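PDB 4PH8: aggregative adherence fimbrial subunit AggA from Escherichia coli O104:H4 str. C227-11, which is the major subunit of aggregative adherence fimbriae type I, completed by donor-strand complementation, and probably binds host fibronectin. Local coordinates for residues T19-Q24 / G35-V40; W54-G59 / D94-K99; W64-A69 / G124-I129; Y76-S81 / A110-N115. One frame throughout, in Å; residues are numbered along the deposited sequence.

Contact 1: residues T19-Q24 / G35-V40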
loop_
_atom_site.group_PDB
_atom_site.type_symbol
_atom_site.label_atom_id
_atom_site.label_comp_id
_atom_site.label_asym_id
_atom_site.label_seq_id
_atom_site.Cartn_x
_atom_site.Cartn_y
_atom_site.Cartn_z
ATOM N N THR A 19 -0.294 7.231 4.168
ATOM C CA THR A 19 0.947 7.296 4.928
ATOM C C THR A 19 1.607 5.926 4.921
ATOM O O THR A 19 0.940 4.884 4.736
ATOM C CB THR A 19 0.709 7.751 6.379
ATOM O OG1 THR A 19 -0.083 6.780 7.061
ATOM C CG2 THR A 19 0.005 9.098 6.422
ATOM N N THR A 20 2.920 5.924 5.123
ATOM C CA THR A 20 3.674 4.691 5.252
ATOM C C THR A 20 4.625 4.751 6.434
ATOM O O THR A 20 4.875 5.817 7.003
ATOM C CB THR A 20 4.541 4.442 4.023
ATOM O OG1 THR A 20 5.611 5.400 3.996
ATOM C CG2 THR A 20 3.735 4.549 2.751
ATOM N N THR A 21 5.193 3.595 6.754
ATOM C CA THR A 21 6.311 3.501 7.674
ATOM C C THR A 21 7.406 4.479 7.260
ATOM O O THR A 21 7.717 4.610 6.065
ATOM C CB THR A 21 6.872 2.077 7.641
ATOM O OG1 THR A 21 5.815 1.145 7.851
ATOM C CG2 THR A 21 7.970 1.843 8.705
ATOM N N PRO A 22 7.999 5.181 8.234
ATOM C CA PRO A 22 9.130 6.008 7.856
ATOM C C PRO A 22 10.354 5.165 7.477
ATOM O O PRO A 22 10.380 3.958 7.720
ATOM C CB PRO A 22 9.408 6.796 9.135
ATOM C CG PRO A 22 9.013 5.876 10.211
ATOM C CD PRO A 22 7.783 5.193 9.692
ATOM N N PRO A 23 11.384 5.800 6.916
ATOM C CA PRO A 23 12.576 5.058 6.552
ATOM C C PRO A 23 13.160 4.275 7.723
ATOM O O PRO A 23 13.176 4.750 8.861
ATOM C CB PRO A 23 13.534 6.159 6.119
ATOM C CG PRO A 23 12.632 7.215 5.590
ATOM C CD PRO A 23 11.521 7.227 6.584
ATOM N N GLN A 24 13.630 3.071 7.426
ATOM C CA GLN A 24 14.271 2.228 8.426
ATOM C C GLN A 24 15.688 1.865 7.998
ATOM O O GLN A 24 15.994 1.821 6.799
ATOM C CB GLN A 24 13.462 0.954 8.646
ATOM C CG GLN A 24 12.155 1.192 9.371
ATOM C CD GLN A 24 11.304 -0.059 9.435
ATOM O OE1 GLN A 24 11.247 -0.729 10.463
ATOM N NE2 GLN A 24 10.650 -0.389 8.323
ATOM N N GLY A 35 9.199 -4.864 9.337
ATOM C CA GLY A 35 7.834 -4.534 8.923
ATOM C C GLY A 35 7.746 -3.249 8.139
ATOM O O GLY A 35 8.454 -2.277 8.434
ATOM N N PHE A 36 6.851 -3.247 7.153
ATOM C CA PHE A 36 6.533 -2.064 6.371
ATOM C C PHE A 36 5.010 -2.026 6.242
ATOM O O PHE A 36 4.386 -3.045 5.981
ATOM C CB PHE A 36 7.132 -2.115 4.964
ATOM C CG PHE A 36 8.614 -2.406 4.923
ATOM C CD1 PHE A 36 9.539 -1.386 5.053
ATOM C CD2 PHE A 36 9.064 -3.681 4.687
ATOM C CE1 PHE A 36 10.898 -1.649 4.996
ATOM C CE2 PHE A 36 10.433 -3.959 4.623
ATOM C CZ PHE A 36 11.341 -2.933 4.781
ATOM N N SER A 37 4.416 -0.860 6.428
ATOM C CA SER A 37 2.988 -0.763 6.337
ATOM C C SER A 37 2.565 0.534 5.718
ATOM O O SER A 37 3.330 1.502 5.659
ATOM C CB SER A 37 2.360 -0.933 7.696
ATOM O OG SER A 37 2.752 0.077 8.576
ATOM N N ALA A 38 1.343 0.503 5.201
ATOM C CA ALA A 38 0.720 1.629 4.538
ATOM C C ALA A 38 -0.727 1.735 5.012
ATOM O O ALA A 38 -1.361 0.739 5.380
ATOM C CB ALA A 38 0.769 1.462 3.031
ATOM N N LYS A 39 -1.236 2.951 4.979
ATOM C CA LYS A 39 -2.578 3.254 5.429
ATOM C C LYS A 39 -3.161 4.263 4.454
ATOM O O LYS A 39 -2.481 5.203 4.053
ATOM C CB LYS A 39 -2.501 3.815 6.868
ATOM C CG LYS A 39 -3.666 4.635 7.362
ATOM C CD LYS A 39 -3.511 5.039 8.827
ATOM C CE LYS A 39 -2.416 6.065 9.126
ATOM N NZ LYS A 39 -2.423 7.305 8.336
ATOM N N VAL A 40 -4.414 4.052 4.060
ATOM C CA VAL A 40 -5.079 4.916 3.085
ATOM C C VAL A 40 -6.439 5.353 3.632
ATOM O O VAL A 40 -7.180 4.564 4.209
ATOM C CB VAL A 40 -5.266 4.214 1.701
ATOM C CG1 VAL A 40 -5.768 5.216 0.676
ATOM C CG2 VAL A 40 -3.963 3.591 1.241
HETATM O O HOH W 1 10.464 -3.130 11.273
#
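Backbone hydrogen bonds join the end of strand 17-20 to strand 34-41 in antiparallel fashion. T19 and K39 form a hydrogen-bonded pair, with T19 N to K39 O at 3.0 Å and K39 N to T19 O at 2.9 Å. Both donors lie in the plane of the carbonyl they meet. T20 and A38 follow as a non-hydrogen-bonded pair. T21 N then donates to S37 O at 3.0 Å, although T21 already belongs to the loop.

Side chains take over where the strand ends. T21 OG1 sits beside its own backbone N, anti to the carbonyl carbon (chi1 -52°). From there it accepts the S37 N-H at 2.8 Å, in place of a backbone carbonyl. In the immunoglobulin-like sandwich of a fimbrial subunit, residues 19-24 here leave strand 34-41 and pass over to strand 141-155, where the Q24 backbone bonds to R152 and T154. Strand 34-41 is flanked on its other side by strand 108-114. Q24 reaches back with an extended chain. Its NE2 donates to G35 O at 2.9 Å, in the carbonyl plane and close to the plane of its own amide. Water 1 links the other amide atom, Q24 OE1, to G35 N, so the amide spans both polar backbone atoms of G35.

On the K39 side the lysine chain bends at chi3 and chi4 and curls back alongside T19, bringing NZ to 2.7 Å from T19 OG1 as donor.

Packing across the pair is slight. The Q24 amide crosses the F36 ring obliquely, its NE2 3.6 Å from F36 CE1. F36 itself packs inward against M128 and I151.

Contact 2: residues W54-G59 / D94-K99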
loop_
_atom_site.group_PDB
_atom_site.type_symbol
_atom_site.label_atom_id
_atom_site.label_comp_id
_atom_site.label_asym_id
_atom_site.label_seq_id
_atom_site.Cartn_x
_atom_site.Cartn_y
_atom_site.Cartn_z
ATOM N N TRP A 54 -7.980 2.067 -2.356
ATOM C CA TRP A 54 -7.184 1.021 -2.960
ATOM C C TRP A 54 -5.731 1.202 -2.592
ATOM O O TRP A 54 -5.270 2.328 -2.370
ATOM C CB TRP A 54 -7.271 1.089 -4.482
ATOM C CG TRP A 54 -8.627 0.868 -5.032
ATOM C CD1 TRP A 54 -9.635 1.776 -5.116
ATOM C CD2 TRP A 54 -9.119 -0.340 -5.615
ATOM N NE1 TRP A 54 -10.743 1.203 -5.709
ATOM C CE2 TRP A 54 -10.450 -0.096 -6.025
ATOM C CE3 TRP A 54 -8.569 -1.608 -5.821
ATOM C CZ2 TRP A 54 -11.238 -1.078 -6.624
ATOM C CZ3 TRP A 54 -9.351 -2.584 -6.418
ATOM C CH2 TRP A 54 -10.677 -2.306 -6.812
ATOM N N LEU A 55 -5.029 0.075 -2.576
ATOM C CA LEU A 55 -3.614 0.019 -2.352
ATOM C C LEU A 55 -3.054 -1.099 -3.208
ATOM O O LEU A 55 -3.637 -2.183 -3.285
ATOM C CB LEU A 55 -3.379 -0.262 -0.879
ATOM C CG LEU A 55 -2.044 -0.101 -0.221
ATOM C CD1 LEU A 55 -1.416 1.262 -0.496
ATOM C CD2 LEU A 55 -2.240 -0.291 1.276
ATOM N N TRP A 56 -1.927 -0.842 -3.861
ATOM C CA TRP A 56 -1.290 -1.870 -4.668
ATOM C C TRP A 56 0.178 -1.582 -4.878
ATOM O O TRP A 56 0.618 -0.448 -4.753
ATOM C CB TRP A 56 -2.014 -2.093 -6.021
ATOM C CG TRP A 56 -1.929 -0.983 -7.052
ATOM C CD1 TRP A 56 -1.098 -0.937 -8.142
ATOM C CD2 TRP A 56 -2.751 0.200 -7.134
ATOM N NE1 TRP A 56 -1.335 0.201 -8.874
ATOM C CE2 TRP A 56 -2.347 0.912 -8.288
ATOM C CE3 TRP A 56 -3.773 0.725 -6.348
ATOM C CZ2 TRP A 56 -2.922 2.124 -8.661
ATOM C CZ3 TRP A 56 -4.352 1.934 -6.726
ATOM C CH2 TRP A 56 -3.918 2.622 -7.874
ATOM N N GLY A 57 0.915 -2.636 -5.212
ATOM C CA GLY A 57 2.334 -2.559 -5.499
ATOM C C GLY A 57 2.603 -2.697 -6.989
ATOM O O GLY A 57 1.679 -2.738 -7.810
ATOM N N THR A 58 3.884 -2.777 -7.323
ATOM C CA THR A 58 4.342 -2.756 -8.708
ATOM C C THR A 58 4.759 -4.130 -9.231
ATOM O O THR A 58 5.157 -4.248 -10.379
ATOM C CB THR A 58 5.547 -1.805 -8.843
ATOM O OG1 THR A 58 6.579 -2.220 -7.943
ATOM C CG2 THR A 58 5.132 -0.372 -8.510
ATOM N N GLY A 59 4.651 -5.155 -8.394
ATOM C CA GLY A 59 5.107 -6.485 -8.752
ATOM C C GLY A 59 4.058 -7.304 -9.466
ATOM O O GLY A 59 2.951 -6.812 -9.759
ATOM N N ASP A 94 -5.418 -11.959 -7.084
ATOM C CA ASP A 94 -4.541 -10.798 -7.236
ATOM C C ASP A 94 -4.347 -10.107 -5.878
ATOM O O ASP A 94 -5.223 -10.181 -5.012
ATOM C CB ASP A 94 -5.144 -9.815 -8.229
ATOM C CG ASP A 94 -4.139 -8.800 -8.703
ATOM O OD1 ASP A 94 -3.291 -9.171 -9.561
ATOM O OD2 ASP A 94 -4.192 -7.655 -8.208
ATOM N N ALA A 95 -3.209 -9.440 -5.699
ATOM C CA ALA A 95 -2.884 -8.813 -4.407
ATOM C C ALA A 95 -3.338 -7.357 -4.296
ATOM O O ALA A 95 -3.148 -6.747 -3.249
ATOM C CB ALA A 95 -1.396 -8.910 -4.118
ATOM N N LYS A 96 -3.921 -6.789 -5.348
ATOM C CA LYS A 96 -4.476 -5.435 -5.242
ATOM C C LYS A 96 -5.556 -5.423 -4.153
ATOM O O LYS A 96 -6.347 -6.350 -4.038
ATOM C CB LYS A 96 -5.016 -4.955 -6.586
ATOM C CG LYS A 96 -5.678 -3.594 -6.563
ATOM C CD LYS A 96 -6.014 -3.113 -7.968
ATOM C CE LYS A 96 -4.790 -2.634 -8.715
ATOM N NZ LYS A 96 -5.138 -2.335 -10.135
ATOM N N ILE A 97 -5.555 -4.379 -3.331
ATOM C CA ILE A 97 -6.417 -4.317 -2.158
ATOM C C ILE A 97 -7.418 -3.195 -2.300
ATOM O O ILE A 97 -7.054 -2.119 -2.754
ATOM C CB ILE A 97 -5.559 -3.998 -0.919
ATOM C CG1 ILE A 97 -4.383 -4.976 -0.830
ATOM C CG2 ILE A 97 -6.414 -3.992 0.343
ATOM C CD1 ILE A 97 -3.191 -4.404 -0.078
ATOM N N TYR A 98 -8.656 -3.427 -1.873
ATOM C CA TYR A 98 -9.624 -2.355 -1.771
ATOM C C TYR A 98 -10.372 -2.438 -0.464
ATOM O O TYR A 98 -10.362 -3.466 0.228
ATOM C CB TYR A 98 -10.624 -2.393 -2.940
ATOM C CG TYR A 98 -11.450 -3.651 -2.993
ATOM C CD1 TYR A 98 -10.989 -4.770 -3.672
ATOM C CD2 TYR A 98 -12.682 -3.725 -2.361
ATOM C CE1 TYR A 98 -11.730 -5.935 -3.715
ATOM C CE2 TYR A 98 -13.427 -4.892 -2.386
ATOM C CZ TYR A 98 -12.951 -5.984 -3.072
ATOM O OH TYR A 98 -13.698 -7.141 -3.105
ATOM N N LYS A 99 -11.026 -1.339 -0.133
ATOM C CA LYS A 99 -11.895 -1.288 1.033
ATOM C C LYS A 99 -12.914 -0.189 0.877
ATOM O O LYS A 99 -12.546 0.942 0.603
ATOM C CB LYS A 99 -11.086 -1.039 2.280
ATOM C CG LYS A 99 -11.904 -1.062 3.561
ATOM C CD LYS A 99 -10.970 -0.976 4.769
ATOM C CE LYS A 99 -11.722 -0.990 6.087
ATOM N NZ LYS A 99 -10.815 -1.102 7.262
#
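W54, K96 and Y98 meet on one face of an antiparallel pair. The W54 indole lies over Y98 CB, which stands 3.5 Å from the centroid of the six-membered ring and almost on its normal. The Y98 ring leads away from there, and the two ring planes meet obliquely at 46°. K96 comes to the same indole at its edge, with CG 3.6 Å from W54 CE3.

K96 then bends at chi3 (-76°) and runs alongside W56. Its CE lies over the face of that indole, 3.7 Å from W56 CG. NZ lies 4.5 Å from the centroid of the five-membered ring, nearly along its normal, as a cation-pi contact. The W56 ring also stacks with H131 of strand 124-138.

On the other face L55 and I97 point into the sandwich core, joined by I97 N to L55 O at 2.9 Å and L55 N to I97 O at 3.0 Å. Just before the strand, D94 OD2 accepts from K96 N in an Asx turn, which fixes the backbone from which K96 departs.

The lysine thus lays its aliphatic part against two indoles. Its ammonium group is probably stabilised by the pi cloud of W56.

Contact 3: residues W64-A69 / G124-I129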
loop_
_atom_site.group_PDB
_atom_site.type_symbol
_atom_site.label_atom_id
_atom_site.label_comp_id
_atom_site.label_asym_id
_atom_site.label_seq_id
_atom_site.Cartn_x
_atom_site.Cartn_y
_atom_site.Cartn_z
ATOM N N TRP A 64 3.972 -6.236 -3.543
ATOM C CA TRP A 64 4.825 -5.112 -3.202
ATOM C C TRP A 64 6.270 -5.498 -3.437
ATOM O O TRP A 64 6.667 -6.583 -3.067
ATOM C CB TRP A 64 4.606 -4.752 -1.735
ATOM C CG TRP A 64 3.192 -4.337 -1.386
ATOM C CD1 TRP A 64 2.060 -4.483 -2.138
ATOM C CD2 TRP A 64 2.775 -3.737 -0.154
ATOM N NE1 TRP A 64 0.963 -3.991 -1.458
ATOM C CE2 TRP A 64 1.378 -3.523 -0.239
ATOM C CE3 TRP A 64 3.449 -3.338 1.003
ATOM C CZ2 TRP A 64 0.645 -2.944 0.797
ATOM C CZ3 TRP A 64 2.716 -2.754 2.036
ATOM C CH2 TRP A 64 1.317 -2.571 1.922
ATOM N N VAL A 65 7.045 -4.622 -4.079
ATOM C CA VAL A 65 8.434 -4.955 -4.444
ATOM C C VAL A 65 9.434 -4.064 -3.706
ATOM O O VAL A 65 9.454 -2.854 -3.885
ATOM C CB VAL A 65 8.660 -4.851 -5.965
ATOM C CG1 VAL A 65 10.084 -5.253 -6.335
ATOM C CG2 VAL A 65 7.644 -5.708 -6.705
ATOM N N LEU A 66 10.257 -4.685 -2.870
ATOM C CA LEU A 66 11.365 -3.993 -2.235
ATOM C C LEU A 66 12.579 -4.153 -3.151
ATOM O O LEU A 66 13.125 -5.254 -3.281
ATOM C CB LEU A 66 11.634 -4.572 -0.848
ATOM C CG LEU A 66 12.619 -3.795 0.037
ATOM C CD1 LEU A 66 12.104 -2.415 0.426
ATOM C CD2 LEU A 66 12.937 -4.585 1.293
ATOM N N GLN A 67 12.993 -3.040 -3.759
ATOM C CA GLN A 67 13.880 -3.039 -4.935
ATOM C C GLN A 67 15.216 -2.353 -4.640
ATOM O O GLN A 67 15.244 -1.208 -4.185
ATOM C CB GLN A 67 13.164 -2.306 -6.085
ATOM C CG GLN A 67 13.993 -2.057 -7.337
ATOM C CD GLN A 67 14.220 -3.323 -8.135
ATOM O OE1 GLN A 67 13.271 -3.913 -8.653
ATOM N NE2 GLN A 67 15.477 -3.755 -8.236
ATOM N N HIS A 68 16.323 -3.049 -4.920
ATOM C CA HIS A 68 17.659 -2.493 -4.702
ATOM C C HIS A 68 17.896 -1.372 -5.705
ATOM O O HIS A 68 17.522 -1.487 -6.871
ATOM C CB HIS A 68 18.739 -3.576 -4.824
ATOM C CG HIS A 68 20.047 -3.202 -4.190
ATOM N ND1 HIS A 68 21.036 -2.526 -4.870
ATOM C CD2 HIS A 68 20.529 -3.408 -2.940
ATOM C CE1 HIS A 68 22.064 -2.319 -4.066
ATOM N NE2 HIS A 68 21.785 -2.850 -2.890
ATOM N N ALA A 69 18.491 -0.278 -5.239
ATOM C CA ALA A 69 18.653 0.925 -6.063
ATOM C C ALA A 69 19.618 0.701 -7.238
ATOM O O ALA A 69 19.396 1.188 -8.347
ATOM C CB ALA A 69 19.140 2.085 -5.199
ATOM N N GLY A 124 22.944 -1.786 1.163
ATOM C CA GLY A 124 22.583 -0.759 0.180
ATOM C C GLY A 124 21.234 -0.105 0.456
ATOM O O GLY A 124 20.678 -0.247 1.543
ATOM N N GLU A 125 20.724 0.623 -0.536
ATOM C CA GLU A 125 19.413 1.290 -0.432
ATOM C C GLU A 125 18.331 0.487 -1.150
ATOM O O GLU A 125 18.534 0.008 -2.268
ATOM C CB GLU A 125 19.470 2.694 -1.045
ATOM C CG GLU A 125 20.529 3.620 -0.462
ATOM C CD GLU A 125 20.313 3.954 1.001
ATOM O OE1 GLU A 125 19.193 3.771 1.525
ATOM O OE2 GLU A 125 21.278 4.425 1.628
ATOM N N TYR A 126 17.180 0.340 -0.496
ATOM C CA TYR A 126 16.025 -0.302 -1.103
ATOM C C TYR A 126 14.889 0.686 -1.095
ATOM O O TYR A 126 14.756 1.458 -0.135
ATOM C CB TYR A 126 15.622 -1.549 -0.320
ATOM C CG TYR A 126 16.554 -2.726 -0.492
ATOM C CD1 TYR A 126 17.696 -2.848 0.294
ATOM C CD2 TYR A 126 16.279 -3.733 -1.423
ATOM C CE1 TYR A 126 18.549 -3.927 0.153
ATOM C CE2 TYR A 126 17.128 -4.818 -1.579
ATOM C CZ TYR A 126 18.258 -4.913 -0.786
ATOM O OH TYR A 126 19.109 -5.985 -0.928
ATOM N N THR A 127 14.092 0.678 -2.167
ATOM C CA THR A 127 12.829 1.424 -2.206
ATOM C C THR A 127 11.673 0.488 -2.534
ATOM O O THR A 127 11.857 -0.543 -3.182
ATOM C CB THR A 127 12.833 2.564 -3.242
ATOM O OG1 THR A 127 13.091 2.036 -4.554
ATOM C CG2 THR A 127 13.877 3.615 -2.881
ATOM N N MET A 128 10.479 0.845 -2.071
ATOM C CA MET A 128 9.287 0.077 -2.389
ATOM C C MET A 128 8.174 1.046 -2.726
ATOM O O MET A 128 7.777 1.839 -1.889
ATOM C CB MET A 128 8.903 -0.789 -1.198
ATOM C CG MET A 128 7.642 -1.612 -1.379
ATOM S SD MET A 128 7.604 -3.025 -0.250
ATOM C CE MET A 128 7.652 -2.167 1.305
ATOM N N ILE A 129 7.715 0.997 -3.970
ATOM C CA ILE A 129 6.718 1.932 -4.457
ATOM C C ILE A 129 5.351 1.379 -4.156
ATOM O O ILE A 129 5.047 0.241 -4.508
ATOM C CB ILE A 129 6.816 2.111 -5.980
ATOM C CG1 ILE A 129 8.193 2.641 -6.363
ATOM C CG2 ILE A 129 5.741 3.053 -6.484
ATOM C CD1 ILE A 129 8.509 2.410 -7.825
HETATM O O HOH W 2 5.861 -2.179 -5.210
HETATM O O HOH W 3 8.926 -0.955 -5.750
#
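Strands 64-68 and 124-129 run antiparallel at 152°, with Q67 and T127 as a hydrogen-bonded pair (Q67 N to T127 O 2.8 Å) and A69 N donating to E125 O beyond it. Toward W64 the direct ladder gives way to water. Water 2 joins V65 N to I129 O, and water 3 joins V65 O to I129 N.

H68 and Y126 form a T-shaped (edge-to-face) pair. The imidazole edge is turned to the phenol face, with the planes at 89° and H68 CD2 3.5 Å from Y126 CZ. H68 CG is anti to the backbone N (chi1 -161°), which carries the ring across Y126. Both nitrogens of H68 are engaged nearby, NE2 with P123 O and ND1 with K70 N. G124 has no side chain, and its CA lies 3.8 Å from H68 NE2.

The same face of the sheet continues into the core. L66 crosses Y126 and M128 at about right angles, with CD1 3.7 Å from Y126 CB and 3.9 Å from M128 CB. M128 turns at chi3, and its SD touches W64 CB at 3.8 Å. On the opposite face, Q67 bends at chi2 and its NE2 bonds to A72 O, while T127 packs toward T150 and R152 of strand 141-155.

An apolar and aromatic inner face thus backs an outer face of mixed character (V65, Q67, T127, I129). The two bonds to H68 hold its ring orientation. P123 O can only accept and K70 N donates, so the proton probably sits on NE2 and the ring is neutral.

Contact 4: residues Y76-S81 / A110-N115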
loop_
_atom_site.group_PDB
_atom_site.type_symbol
_atom_site.label_atom_id
_atom_site.label_comp_id
_atom_site.label_asym_id
_atom_site.label_seq_id
_atom_site.Cartn_x
_atom_site.Cartn_y
_atom_site.Cartn_z
ATOM N N TYR A 76 12.725 -8.083 -3.592
ATOM C CA TYR A 76 11.845 -9.066 -2.974
ATOM C C TYR A 76 10.416 -8.688 -3.228
ATOM O O TYR A 76 10.018 -7.549 -3.004
ATOM C CB TYR A 76 12.147 -9.260 -1.490
ATOM C CG TYR A 76 13.424 -10.051 -1.282
ATOM C CD1 TYR A 76 13.585 -11.330 -1.845
ATOM C CD2 TYR A 76 14.478 -9.522 -0.548
ATOM C CE1 TYR A 76 14.764 -12.045 -1.679
ATOM C CE2 TYR A 76 15.652 -10.228 -0.375
ATOM C CZ TYR A 76 15.793 -11.489 -0.938
ATOM O OH TYR A 76 16.975 -12.187 -0.748
ATOM N N THR A 77 9.681 -9.647 -3.771
ATOM C CA THR A 77 8.277 -9.484 -4.068
ATOM C C THR A 77 7.527 -9.986 -2.850
ATOM O O THR A 77 7.697 -11.130 -2.435
ATOM C CB THR A 77 7.922 -10.284 -5.330
ATOM O OG1 THR A 77 8.754 -9.835 -6.409
ATOM C CG2 THR A 77 6.466 -10.111 -5.704
ATOM N N LEU A 78 6.713 -9.114 -2.267
ATOM C CA LEU A 78 6.127 -9.355 -0.954
ATOM C C LEU A 78 4.610 -9.396 -1.045
ATOM O O LEU A 78 3.982 -8.560 -1.706
ATOM C CB LEU A 78 6.585 -8.273 0.031
ATOM C CG LEU A 78 8.106 -8.103 0.175
ATOM C CD1 LEU A 78 8.449 -6.894 1.019
ATOM C CD2 LEU A 78 8.722 -9.352 0.786
ATOM N N ASN A 79 4.028 -10.390 -0.394
ATOM C CA ASN A 79 2.580 -10.538 -0.374
ATOM C C ASN A 79 2.003 -9.796 0.833
ATOM O O ASN A 79 2.398 -10.066 1.973
ATOM C CB ASN A 79 2.203 -12.004 -0.302
ATOM C CG ASN A 79 0.740 -12.247 -0.627
ATOM O OD1 ASN A 79 0.132 -11.546 -1.446
ATOM N ND2 ASN A 79 0.174 -13.256 -0.005
ATOM N N PRO A 80 1.081 -8.852 0.588
ATOM C CA PRO A 80 0.546 -8.089 1.713
ATOM C C PRO A 80 -0.425 -8.847 2.611
ATOM O O PRO A 80 -1.125 -9.770 2.175
ATOM C CB PRO A 80 -0.191 -6.912 1.061
ATOM C CG PRO A 80 -0.294 -7.230 -0.376
ATOM C CD PRO A 80 0.640 -8.340 -0.718
ATOM N N SER A 81 -0.465 -8.394 3.859
ATOM C CA SER A 81 -1.551 -8.653 4.786
ATOM C C SER A 81 -2.358 -7.382 4.939
ATOM O O SER A 81 -1.804 -6.285 4.902
ATOM C CB SER A 81 -0.981 -9.076 6.129
ATOM O OG SER A 81 -0.290 -10.291 5.957
ATOM N N ALA A 110 -2.557 -2.025 5.507
ATOM C CA ALA A 110 -1.886 -3.194 4.953
ATOM C C ALA A 110 -0.420 -3.173 5.330
ATOM O O ALA A 110 0.184 -2.107 5.547
ATOM C CB ALA A 110 -2.023 -3.253 3.447
ATOM N N SER A 111 0.145 -4.368 5.395
ATOM C CA SER A 111 1.558 -4.529 5.712
ATOM C C SER A 111 2.235 -5.687 4.976
ATOM O O SER A 111 1.588 -6.598 4.459
ATOM C CB SER A 111 1.725 -4.709 7.211
ATOM O OG SER A 111 1.215 -5.957 7.630
ATOM N N VAL A 112 3.559 -5.592 4.881
ATOM C CA VAL A 112 4.391 -6.696 4.418
ATOM C C VAL A 112 5.532 -6.845 5.398
ATOM O O VAL A 112 5.743 -5.988 6.268
ATOM C CB VAL A 112 4.942 -6.488 2.986
ATOM C CG1 VAL A 112 3.818 -6.525 1.959
ATOM C CG2 VAL A 112 5.779 -5.206 2.865
ATOM N N SER A 113 6.273 -7.933 5.253
ATOM C CA SER A 113 7.419 -8.185 6.111
ATOM C C SER A 113 8.537 -8.842 5.325
ATOM O O SER A 113 8.286 -9.677 4.441
ATOM C CB SER A 113 7.011 -9.077 7.282
ATOM O OG SER A 113 8.094 -9.235 8.187
ATOM N N VAL A 114 9.763 -8.431 5.621
ATOM C CA VAL A 114 10.940 -9.122 5.120
ATOM C C VAL A 114 11.515 -9.929 6.281
ATOM O O VAL A 114 11.799 -9.382 7.348
ATOM C CB VAL A 114 12.006 -8.159 4.546
ATOM C CG1 VAL A 114 13.313 -8.909 4.283
ATOM C CG2 VAL A 114 11.509 -7.510 3.264
ATOM N N ASN A 115 11.652 -11.233 6.055
ATOM C CA ASN A 115 12.278 -12.149 7.006
ATOM C C ASN A 115 13.706 -12.410 6.539
ATOM O O ASN A 115 13.915 -13.128 5.551
ATOM C CB ASN A 115 11.491 -13.466 7.059
ATOM C CG ASN A 115 11.977 -14.416 8.144
ATOM O OD1 ASN A 115 12.876 -14.105 8.940
ATOM N ND2 ASN A 115 11.366 -15.596 8.181
HETATM O O HOH W 4 4.990 -9.863 3.108
#
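L78 and V112 cross at about a right angle at the centre of the apolar contact. L78 CD1 reaches between two valines, 3.7 Å from V112 CG2 and 3.8 Å from V114 CG2. Its other methyl, CD2, lies 3.7 Å from S113 O. V112 CG1 lies between P80 CA (3.6 Å) and L78 CB.

Beyond P80 the backbones come together. S81 and S111 form an antiparallel hydrogen-bonded pair, with S81 N to S111 O and S111 N to S81 O both at 2.8 Å and both nearly straight. The chains diverge toward L78. There water 4 stands between them, giving a hydrogen to N79 O and accepting a longer one from S113 N at 3.2 Å.

Outside this shell, W64 covers P80, A110 and V112, and F36 packs against V112 and V114. The backbone of strand 108-114 is tied to strand 34-41, and that of L78 to W64. Within these segments the backbone bonds between the two strands are at S81 and S111. Strands 75-82 and 108-114 thus pair at one end and part toward L78, whose side chain lies in the hydrophobic core of the immunoglobulin-like fimbrial subunit.

In the fold
All four contacts belong to one beta sandwich. Along the chain, contact 1 closes before the others open, contacts 2 and 3 alternate their segments, as do contacts 2 and 4, and contact 4 is nested inside the loop closed by contact 3. Contacts 2 and 3 share strand 52-68, with centres about 17 Å apart. Contacts 1 and 4 are about 11 Å apart and are joined by neighbouring strands 34-41 and 108-114, A38 N lying 2.9 Å from A110 O. Side chains of every contact meet in the middle: L55 packs on A38 and A110, and W64 on A38 and V112. Residues distant in sequence thus build one core, consistent with a donor-strand-complemented fimbrial subunit.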